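Local coordinates for putative mandelate racemase (Bordetella bronchiseptica, PDB 3OZY) that is of unknown function but, as an enolase superfamily member, binds magnesium and m-xylarate and may act on a related acid-sugar substrate, at the interface of chains A and B. Sequence-based numbering; all coordinates share one arbitrary frame. Chains: chain A/B, Putative mandelate racemase.

The three contacts lie along one two-fold symmetric interface. Centre to centre of their C-alpha atoms, contact 1 is about 19 Å from contact 2 and about 16 Å from contact 3. Contacts 2 and 3 are about 14 Å apart. Helix 81-97 ties them together: its chain B copy serves contacts 1 and 3, and the end of its chain A copy enters contact 2. B:Asn255 in contact 2 recurs as A:Asn255 in contact 3. It follows a magnesium ligand, so the interface probably reaches the edge of the active site. The deposited assembly is this dimer; the biological form may be the same.

Contact 1: the interface of chains A and B. Residues chain A 386-387; chain B 83, 86-87, 90.
The C-terminal tail of chain A, A:Gly386 and A:Met387, lies across helix 81-97 of chain B and touches B:Tyr83, B:His86, B:Lys87 and B:His90. The contact is made by packing. At one end the A:Gly386-A:Met387 peptide rests on one face of the B:His90 imidazole. The A:Gly386 carbonyl O sits over the ring centre, 3.5 Å above the ring plane. The A:Met387 backbone N lies over the same face, nearer the rim. B:His90 CG is anti to its carbonyl carbon (chi1 -59°), which turns the ring off the helix toward the tail. The B:His90 NE2 atom in turn lies at the edge of the B:His86 ring, in its plane.

The A:Met387 side chain runs on toward B:Tyr83 and crosses obliquely over B:His86. Its CG lies 3.6 Å from B:His86 CB, and its thioether SD is 3.5 Å from B:Lys87 CA. The thioether end lies near B:Tyr83. This residue is poorly ordered, so its exact placement, above all that of CE, is doubtful. B:Lys87 offers its backbone and CB.

B:His86 and B:His90 also form a magnesium site. They are one helical turn apart, so the tail of one subunit packs beside a metal site on the N-terminal domain of the other.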
ATOM      1  N   GLY A 386      -3.530 -14.949  10.196  1.00 16.19           N
ATOM      2  CA  GLY A 386      -2.979 -15.279   8.893  1.00 16.34           C
ATOM      3  C   GLY A 386      -1.599 -15.886   8.965  1.00 27.03           C
ATOM      4  O   GLY A 386      -1.072 -16.414   7.977  1.00 24.18           O
ATOM      5  N   MET A 387      -1.009 -15.797  10.147  1.00 23.44           N
ATOM      6  CA  MET A 387       0.300 -16.369  10.400  1.00 28.36           C
ATOM      7  C   MET A 387       0.293 -17.876  10.187  1.00 36.53           C
ATOM      8  O   MET A 387       1.351 -18.501  10.104  1.00 40.19           O
ATOM      9  CB  MET A 387       0.725 -16.057  11.830  1.00 38.02           C
ATOM     10  CG  MET A 387       1.952 -15.191  11.926  1.00 31.48           C
ATOM     11  SD  MET A 387       2.252 -14.715  13.630  1.00 51.02           S
ATOM     12  CE  MET A 387       4.033 -14.819  13.671  1.00 20.56           C
TER
ATOM     13  N   TYR B  83       9.587 -14.934  13.148  1.00  7.66           N
ATOM     14  CA  TYR B  83       8.306 -14.893  13.845  1.00  8.97           C
ATOM     15  C   TYR B  83       7.752 -13.469  13.887  1.00  7.73           C
ATOM     16  O   TYR B  83       6.582 -13.243  13.573  1.00  9.31           O
ATOM     17  CB  TYR B  83       8.445 -15.444  15.266  1.00  9.97           C
ATOM     18  CG  TYR B  83       7.223 -15.192  16.120  1.00  8.79           C
ATOM     19  CD1 TYR B  83       6.044 -15.884  15.884  1.00 14.14           C
ATOM     20  CD2 TYR B  83       7.245 -14.272  17.166  1.00 11.08           C
ATOM     21  CE1 TYR B  83       4.919 -15.666  16.651  1.00 18.07           C
ATOM     22  CE2 TYR B  83       6.116 -14.054  17.950  1.00 12.42           C
ATOM     23  CZ  TYR B  83       4.959 -14.753  17.678  1.00 16.31           C
ATOM     24  OH  TYR B  83       3.821 -14.549  18.433  1.00 21.15           O
ATOM     25  N   HIS B  86       6.135 -11.889  10.656  1.00  6.98           N
ATOM     26  CA  HIS B  86       4.794 -12.378  10.380  1.00  7.28           C
ATOM     27  C   HIS B  86       3.774 -11.934  11.416  1.00  7.98           C
ATOM     28  O   HIS B  86       2.622 -11.642  11.081  1.00  8.19           O
ATOM     29  CB  HIS B  86       4.828 -13.888  10.157  1.00  9.73           C
ATOM     30  CG  HIS B  86       5.585 -14.249   8.924  1.00 11.66           C
ATOM     31  ND1 HIS B  86       4.973 -14.409   7.702  1.00 16.14           N
ATOM     32  CD2 HIS B  86       6.913 -14.359   8.694  1.00 10.76           C
ATOM     33  CE1 HIS B  86       5.885 -14.662   6.783  1.00 12.24           C
ATOM     34  NE2 HIS B  86       7.072 -14.631   7.355  1.00 14.84           N
ATOM     35  N   LYS B  87       4.197 -11.845  12.669  1.00  7.94           N
ATOM     36  CA  LYS B  87       3.312 -11.342  13.697  1.00  9.06           C
ATOM     37  C   LYS B  87       2.848  -9.938  13.317  1.00  8.18           C
ATOM     38  O   LYS B  87       1.670  -9.589  13.437  1.00  8.17           O
ATOM     39  CB  LYS B  87       4.032 -11.322  15.043  1.00  9.71           C
ATOM     40  CG  LYS B  87       3.134 -10.881  16.178  1.00 10.06           C
ATOM     41  CD  LYS B  87       3.882 -10.741  17.489  1.00 10.44           C
ATOM     42  CE  LYS B  87       2.889 -10.443  18.602  1.00 11.47           C
ATOM     43  NZ  LYS B  87       3.563 -10.087  19.871  1.00 13.07           N
ATOM     44  N   HIS B  90       0.706  -9.960   9.537  1.00  7.30           N
ATOM     45  CA  HIS B  90      -0.658 -10.495   9.649  1.00  8.56           C
ATOM     46  C   HIS B  90      -1.453  -9.882  10.791  1.00  8.14           C
ATOM     47  O   HIS B  90      -2.674  -9.790  10.713  1.00  9.49           O
ATOM     48  CB  HIS B  90      -0.645 -12.018   9.782  1.00  9.64           C
ATOM     49  CG  HIS B  90       0.009 -12.699   8.630  1.00  9.32           C
ATOM     50  ND1 HIS B  90      -0.599 -12.821   7.399  1.00 11.75           N
ATOM     51  CD2 HIS B  90       1.223 -13.281   8.512  1.00 11.19           C
ATOM     52  CE1 HIS B  90       0.211 -13.455   6.573  1.00 13.20           C
ATOM     53  NE2 HIS B  90       1.324 -13.740   7.222  1.00 14.23           N
TER

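Contact 2: the interface of chains A and B. Residues chain A 97-101; chain B 100-102, 255, 257.
A short antiparallel beta bridge joins A:Arg100 to B:Arg100 across the two-fold axis, in the loop between helices 81-97 and 102-122. Each backbone N donates to the other residue's carbonyl O; the A:Arg100 N to B:Arg100 O bond is 3.1 Å. The two carbonyl oxygens must then lie close together, an unfavourable pair that the paired bonds offset. Beside the bridge, A:Ser101 CB and B:Ser101 CB meet at 3.4 Å, tighter than usual packing. The A:Ser101 hydroxyl OG turns back within its own chain and donates to A:Gly98 O at 2.7 Å. It stands between the backbone N and the carbonyl carbon (chi1 70°).

The B:Val102 N, at the start of helix 102-122, donates to the carbonyl O of A:Leu97, the last residue of helix 81-97, over 2.9 Å. The donor lies above the carbonyl plane. The A:Leu97 and B:Val102 side chains lie side by side, with A:Leu97 CD2 4.1 Å from B:Val102 CG1.

The A:His99 imidazole lies beside B:Arg100, its NE2 3.6 Å from B:Arg100 CB. A:Arg100 CG sits over the centre of one face of the ring. In the ring plane, A:His99 NE2 meets a water at 2.7 Å. That water also binds B:Arg100 NH1 and B:Tyr257 N, linking the partner loop to the barrel.

B:Asn255 and B:Tyr257 follow strand 249-252 and precede helix 258-267. The bridge thus brings the inter-helix loops of both subunits together beside a barrel loop.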
ATOM      1  N   LEU A  97       3.114   7.336  -0.135  1.00  7.61           N
ATOM      2  CA  LEU A  97       2.397   6.513   0.840  1.00  7.70           C
ATOM      3  C   LEU A  97       2.241   5.064   0.387  1.00  6.57           C
ATOM      4  O   LEU A  97       1.805   4.225   1.172  1.00  7.38           O
ATOM      5  CB  LEU A  97       1.032   7.111   1.202  1.00  8.06           C
ATOM      6  CG  LEU A  97       1.099   8.402   2.025  1.00  6.89           C
ATOM      7  CD1 LEU A  97      -0.284   9.034   2.167  1.00  9.07           C
ATOM      8  CD2 LEU A  97       1.732   8.163   3.394  1.00  7.94           C
ATOM      9  N   GLY A  98       2.628   4.768  -0.857  1.00  6.99           N
ATOM     10  CA  GLY A  98       2.545   3.423  -1.413  1.00  6.19           C
ATOM     11  C   GLY A  98       1.316   3.229  -2.274  1.00  6.25           C
ATOM     12  O   GLY A  98       0.234   3.724  -1.954  1.00  7.22           O
ATOM     13  N   HIS A  99       1.472   2.505  -3.375  1.00  6.45           N
ATOM     14  CA  HIS A  99       0.408   2.443  -4.367  1.00  6.41           C
ATOM     15  C   HIS A  99      -0.845   1.646  -3.945  1.00  6.83           C
ATOM     16  O   HIS A  99      -1.903   1.857  -4.531  1.00  6.82           O
ATOM     17  CB  HIS A  99       0.951   1.966  -5.724  1.00  6.44           C
ATOM     18  CG  HIS A  99       1.392   0.533  -5.752  1.00  5.40           C
ATOM     19  ND1 HIS A  99       1.175  -0.281  -6.845  1.00  6.57           N
ATOM     20  CD2 HIS A  99       2.045  -0.230  -4.843  1.00  6.66           C
ATOM     21  CE1 HIS A  99       1.671  -1.482  -6.604  1.00  6.56           C
ATOM     22  NE2 HIS A  99       2.201  -1.480  -5.394  1.00  7.26           N
ATOM     23  N   ARG A 100      -0.733   0.755  -2.950  1.00  5.99           N
ATOM     24  CA  ARG A 100      -1.893  -0.019  -2.463  1.00  5.44           C
ATOM     25  C   ARG A 100      -1.915   0.065  -0.943  1.00  6.87           C
ATOM     26  O   ARG A 100      -1.480  -0.853  -0.242  1.00  7.38           O
ATOM     27  CB  ARG A 100      -1.832  -1.476  -2.943  1.00  6.65           C
ATOM     28  CG  ARG A 100      -1.466  -1.644  -4.433  1.00  7.05           C
ATOM     29  CD  ARG A 100      -2.586  -1.181  -5.388  1.00  6.94           C
ATOM     30  NE  ARG A 100      -2.123  -1.278  -6.778  1.00  7.02           N
ATOM     31  CZ  ARG A 100      -2.049  -2.407  -7.472  1.00  7.69           C
ATOM     32  NH1 ARG A 100      -2.463  -3.546  -6.936  1.00  7.97           N
ATOM     33  NH2 ARG A 100      -1.574  -2.398  -8.719  1.00  8.46           N
ATOM     34  N   SER A 101      -2.427   1.179  -0.434  1.00  7.47           N
ATOM     35  CA  SER A 101      -2.076   1.583   0.915  1.00  6.90           C
ATOM     36  C   SER A 101      -3.182   2.320   1.643  1.00  7.42           C
ATOM     37  O   SER A 101      -4.185   2.734   1.059  1.00  6.51           O
ATOM     38  CB  SER A 101      -0.881   2.535   0.836  1.00  6.57           C
ATOM     39  OG  SER A 101      -1.296   3.776   0.269  1.00  6.91           O
TER
ATOM     40  N   ARG B 100       0.593  -3.049   0.205  1.00  5.99           N
ATOM     41  CA  ARG B 100       1.730  -2.523  -0.571  1.00  5.46           C
ATOM     42  C   ARG B 100       1.873  -1.043  -0.252  1.00  6.46           C
ATOM     43  O   ARG B 100       1.440  -0.177  -1.015  1.00  6.74           O
ATOM     44  CB  ARG B 100       1.538  -2.745  -2.079  1.00  6.87           C
ATOM     45  CG  ARG B 100       1.084  -4.152  -2.468  1.00  6.31           C
ATOM     46  CD  ARG B 100       2.146  -5.238  -2.231  1.00  6.69           C
ATOM     47  NE  ARG B 100       1.575  -6.549  -2.556  1.00  6.85           N
ATOM     48  CZ  ARG B 100       1.425  -7.021  -3.793  1.00  8.47           C
ATOM     49  NH1 ARG B 100       1.834  -6.307  -4.834  1.00  7.88           N
ATOM     50  NH2 ARG B 100       0.846  -8.209  -3.986  1.00  7.53           N
ATOM     51  N   SER B 101       2.480  -0.757   0.896  1.00  6.08           N
ATOM     52  CA  SER B 101       2.240   0.525   1.543  1.00  6.37           C
ATOM     53  C   SER B 101       3.422   1.049   2.326  1.00  5.32           C
ATOM     54  O   SER B 101       4.400   0.350   2.577  1.00  6.52           O
ATOM     55  CB  SER B 101       1.088   0.377   2.542  1.00  5.96           C
ATOM     56  OG  SER B 101       1.512  -0.425   3.647  1.00  7.19           O
ATOM     57  N   VAL B 102       3.274   2.302   2.753  1.00  6.29           N
ATOM     58  CA  VAL B 102       4.170   2.904   3.732  1.00  7.84           C
ATOM     59  C   VAL B 102       4.298   2.043   5.005  1.00  6.32           C
ATOM     60  O   VAL B 102       5.320   2.077   5.676  1.00  6.94           O
ATOM     61  CB  VAL B 102       3.732   4.351   4.060  1.00  7.09           C
ATOM     62  CG1 VAL B 102       2.348   4.369   4.712  1.00  8.47           C
ATOM     63  CG2 VAL B 102       4.757   5.031   4.953  1.00  8.49           C
ATOM     64  N   ASN B 255       9.268   0.907  -5.880  1.00  6.59           N
ATOM     65  CA  ASN B 255       7.903   1.239  -5.493  1.00  6.20           C
ATOM     66  C   ASN B 255       6.954   0.044  -5.504  1.00  7.12           C
ATOM     67  O   ASN B 255       5.726   0.207  -5.444  1.00  7.97           O
ATOM     68  CB  ASN B 255       7.389   2.408  -6.337  1.00  6.97           C
ATOM     69  CG  ASN B 255       8.045   3.716  -5.948  1.00  7.37           C
ATOM     70  OD1 ASN B 255       8.039   4.092  -4.771  1.00  8.04           O
ATOM     71  ND2 ASN B 255       8.626   4.411  -6.923  1.00  7.52           N
ATOM     72  N   TYR B 257       6.154  -3.677  -3.450  1.00  5.98           N
ATOM     73  CA  TYR B 257       6.280  -4.119  -2.064  1.00  7.63           C
ATOM     74  C   TYR B 257       6.066  -5.617  -1.906  1.00  6.78           C
ATOM     75  O   TYR B 257       5.098  -6.172  -2.433  1.00  7.11           O
ATOM     76  CB  TYR B 257       5.275  -3.356  -1.184  1.00  6.17           C
ATOM     77  CG  TYR B 257       5.602  -1.880  -1.111  1.00  5.85           C
ATOM     78  CD1 TYR B 257       6.408  -1.376  -0.090  1.00  6.84           C
ATOM     79  CD2 TYR B 257       5.127  -0.989  -2.078  1.00  6.84           C
ATOM     80  CE1 TYR B 257       6.736  -0.031  -0.030  1.00  6.95           C
ATOM     81  CE2 TYR B 257       5.445   0.355  -2.022  1.00  7.50           C
ATOM     82  CZ  TYR B 257       6.247   0.827  -0.996  1.00  7.13           C
ATOM     83  OH  TYR B 257       6.577   2.172  -0.945  1.00  7.94           O
TER
HETATM   84  O   HOH W   1       3.533  -3.817  -5.032  1.00  6.45           O

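Contact 3: the interface of chains A and B. Residues chain A 55-57, 255, 280, 381; chain B 95-96.
B:Asn96, B:Arg95 and A:Pro55 bury most of the surface here, with B:Asn96 well ahead at 71 Å². B:Asn96 wedges in between A:Pro55, A:Tyr56 and A:Ile381. Its carboxamide OD1 comes up to A:Pro55 CG at 3.7 Å, and its ND2 faces the A:Ile381 methyl CG2. CG is anti to the carbonyl carbon (chi1 -56°), which swings the amide toward the proline. A:Pro55 follows a cis peptide bond. The B:Asn96 carbonyl O points instead at the edge of the A:Tyr56 ring, in its plane, 3.3 Å from CD1.

Waters make the polar links. One joins B:Asn96 O to A:Asp57 N, 2.8 Å from each. The B:Arg95 carbonyl O is held by two others. The first bridges to A:Asn255 OD1, 2.7 Å from that amide oxygen. The second reaches both A:Pro55 O and A:Arg280 NH2. These carbonyls lie near the C-terminal end of a helix, and the waters satisfy them there.

A:Arg280 stands behind this network as a second shell. Its NH2 donates to A:Asn255 OD1 over 3.0 Å, with the acceptor close to the guanidinium plane. The A:Tyr56 hydroxyl OH lies over the centre of one guanidinium face, 3.2 Å above it.

The end of helix 81-97 of one subunit is thus inserted between the 55-57 loop, the C-terminal segment and two barrel loops of the other. A:Asn255 follows the magnesium ligand A:Glu254, which suggests that the contact lies near the active site.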
ATOM      1  N   PRO A  55     -10.691  -0.823   9.693  1.00  7.17           N
ATOM      2  CA  PRO A  55      -9.754  -0.230  10.648  1.00  7.57           C
ATOM      3  C   PRO A  55      -8.433   0.167   9.996  1.00  9.12           C
ATOM      4  O   PRO A  55      -7.776  -0.629   9.313  1.00  9.16           O
ATOM      5  CB  PRO A  55      -9.535  -1.357  11.668  1.00  7.68           C
ATOM      6  CG  PRO A  55      -9.793  -2.623  10.886  1.00  9.46           C
ATOM      7  CD  PRO A  55     -10.847  -2.279   9.873  1.00  8.33           C
ATOM      8  N   TYR A  56      -8.073   1.426  10.213  1.00  7.97           N
ATOM      9  CA  TYR A  56      -6.747   1.955   9.914  1.00  8.09           C
ATOM     10  C   TYR A  56      -6.451   2.910  11.061  1.00  7.91           C
ATOM     11  O   TYR A  56      -7.352   3.638  11.507  1.00  8.52           O
ATOM     12  CB  TYR A  56      -6.742   2.791   8.633  1.00  8.25           C
ATOM     13  CG  TYR A  56      -7.231   2.140   7.359  1.00  7.34           C
ATOM     14  CD1 TYR A  56      -6.452   1.212   6.679  1.00  7.55           C
ATOM     15  CD2 TYR A  56      -8.433   2.527   6.790  1.00  7.02           C
ATOM     16  CE1 TYR A  56      -6.886   0.645   5.483  1.00  7.63           C
ATOM     17  CE2 TYR A  56      -8.875   1.973   5.606  1.00  8.11           C
ATOM     18  CZ  TYR A  56      -8.091   1.040   4.947  1.00  6.45           C
ATOM     19  OH  TYR A  56      -8.531   0.491   3.753  1.00  7.45           O
ATOM     20  N   ASP A  57      -5.200   2.948  11.515  1.00  7.46           N
ATOM     21  CA  ASP A  57      -4.838   3.832  12.623  1.00  8.25           C
ATOM     22  C   ASP A  57      -5.315   5.263  12.383  1.00  7.74           C
ATOM     23  O   ASP A  57      -5.063   5.845  11.326  1.00  8.27           O
ATOM     24  CB  ASP A  57      -3.331   3.832  12.842  1.00  8.23           C
ATOM     25  CG  ASP A  57      -2.935   4.654  14.042  1.00  8.84           C
ATOM     26  OD1 ASP A  57      -3.010   4.123  15.169  1.00 10.23           O
ATOM     27  OD2 ASP A  57      -2.578   5.842  13.860  1.00  8.85           O
ATOM     28  N   ASN A 255      -9.554  -5.284   0.529  1.00  6.71           N
ATOM     29  CA  ASN A 255      -8.147  -5.050   0.822  1.00  6.46           C
ATOM     30  C   ASN A 255      -7.270  -4.918  -0.421  1.00  6.19           C
ATOM     31  O   ASN A 255      -6.045  -4.954  -0.332  1.00  7.53           O
ATOM     32  CB  ASN A 255      -7.632  -6.108   1.805  1.00  5.93           C
ATOM     33  CG  ASN A 255      -8.194  -5.898   3.193  1.00  6.88           C
ATOM     34  OD1 ASN A 255      -8.098  -4.799   3.747  1.00  6.84           O
ATOM     35  ND2 ASN A 255      -8.813  -6.930   3.751  1.00  7.00           N
ATOM     36  N   ARG A 280     -12.353   3.003   0.387  1.00  6.01           N
ATOM     37  CA  ARG A 280     -11.050   2.362   0.575  1.00  6.47           C
ATOM     38  C   ARG A 280     -10.205   2.321  -0.695  1.00  6.66           C
ATOM     39  O   ARG A 280      -9.006   2.577  -0.645  1.00  7.40           O
ATOM     40  CB  ARG A 280     -11.213   0.917   1.091  1.00  5.77           C
ATOM     41  CG  ARG A 280     -11.963   0.796   2.404  1.00  6.57           C
ATOM     42  CD  ARG A 280     -12.361  -0.655   2.716  1.00  7.17           C
ATOM     43  NE  ARG A 280     -11.251  -1.520   3.128  1.00  6.82           N
ATOM     44  CZ  ARG A 280     -10.803  -1.620   4.373  1.00  7.65           C
ATOM     45  NH1 ARG A 280     -11.351  -0.878   5.331  1.00  7.53           N
ATOM     46  NH2 ARG A 280      -9.810  -2.458   4.672  1.00  7.92           N
ATOM     47  N   ILE A 381      -9.151  -2.530  16.991  1.00  8.39           N
ATOM     48  CA  ILE A 381      -9.263  -3.956  16.719  1.00  8.91           C
ATOM     49  C   ILE A 381      -8.015  -4.666  17.214  1.00  8.42           C
ATOM     50  O   ILE A 381      -6.915  -4.110  17.188  1.00  9.97           O
ATOM     51  CB  ILE A 381      -9.520  -4.200  15.193  1.00  9.98           C
ATOM     52  CG1 ILE A 381      -9.955  -5.636  14.909  1.00 10.15           C
ATOM     53  CG2 ILE A 381      -8.315  -3.783  14.340  1.00 10.07           C
ATOM     54  CD1 ILE A 381     -10.562  -5.807  13.522  1.00  9.39           C
TER
ATOM     55  N   ARG B  95      -3.518  -5.623   6.581  1.00  7.06           N
ATOM     56  CA  ARG B  95      -4.892  -5.143   6.549  1.00  7.20           C
ATOM     57  C   ARG B  95      -5.006  -3.679   6.971  1.00  6.69           C
ATOM     58  O   ARG B  95      -5.752  -2.914   6.354  1.00  7.46           O
ATOM     59  CB  ARG B  95      -5.802  -5.991   7.445  1.00  7.12           C
ATOM     60  CG  ARG B  95      -5.923  -7.449   7.035  1.00  6.85           C
ATOM     61  CD  ARG B  95      -6.948  -8.159   7.921  1.00  7.49           C
ATOM     62  NE  ARG B  95      -7.053  -9.589   7.620  1.00  7.15           N
ATOM     63  CZ  ARG B  95      -6.261 -10.513   8.146  1.00  6.19           C
ATOM     64  NH1 ARG B  95      -5.299 -10.165   8.996  1.00  9.71           N
ATOM     65  NH2 ARG B  95      -6.424 -11.787   7.823  1.00  8.62           N
ATOM     66  N   ASN B  96      -4.293  -3.299   8.032  1.00  6.37           N
ATOM     67  CA  ASN B  96      -4.574  -2.026   8.688  1.00  6.72           C
ATOM     68  C   ASN B  96      -3.698  -0.874   8.208  1.00  7.92           C
ATOM     69  O   ASN B  96      -3.948   0.278   8.560  1.00  7.77           O
ATOM     70  CB  ASN B  96      -4.510  -2.153  10.218  1.00  7.35           C
ATOM     71  CG  ASN B  96      -5.443  -3.235  10.761  1.00  6.87           C
ATOM     72  OD1 ASN B  96      -6.382  -3.666  10.089  1.00  8.35           O
ATOM     73  ND2 ASN B  96      -5.177  -3.681  11.989  1.00  9.84           N
TER
HETATM   74  O   HOH W   2      -5.969  -3.169   3.604  1.00  7.04           O
HETATM   75  O   HOH W   3      -8.411  -2.467   7.305  1.00  8.26           O
HETATM   76  O   HOH W   4      -3.113   1.113  11.071  1.00  9.24           O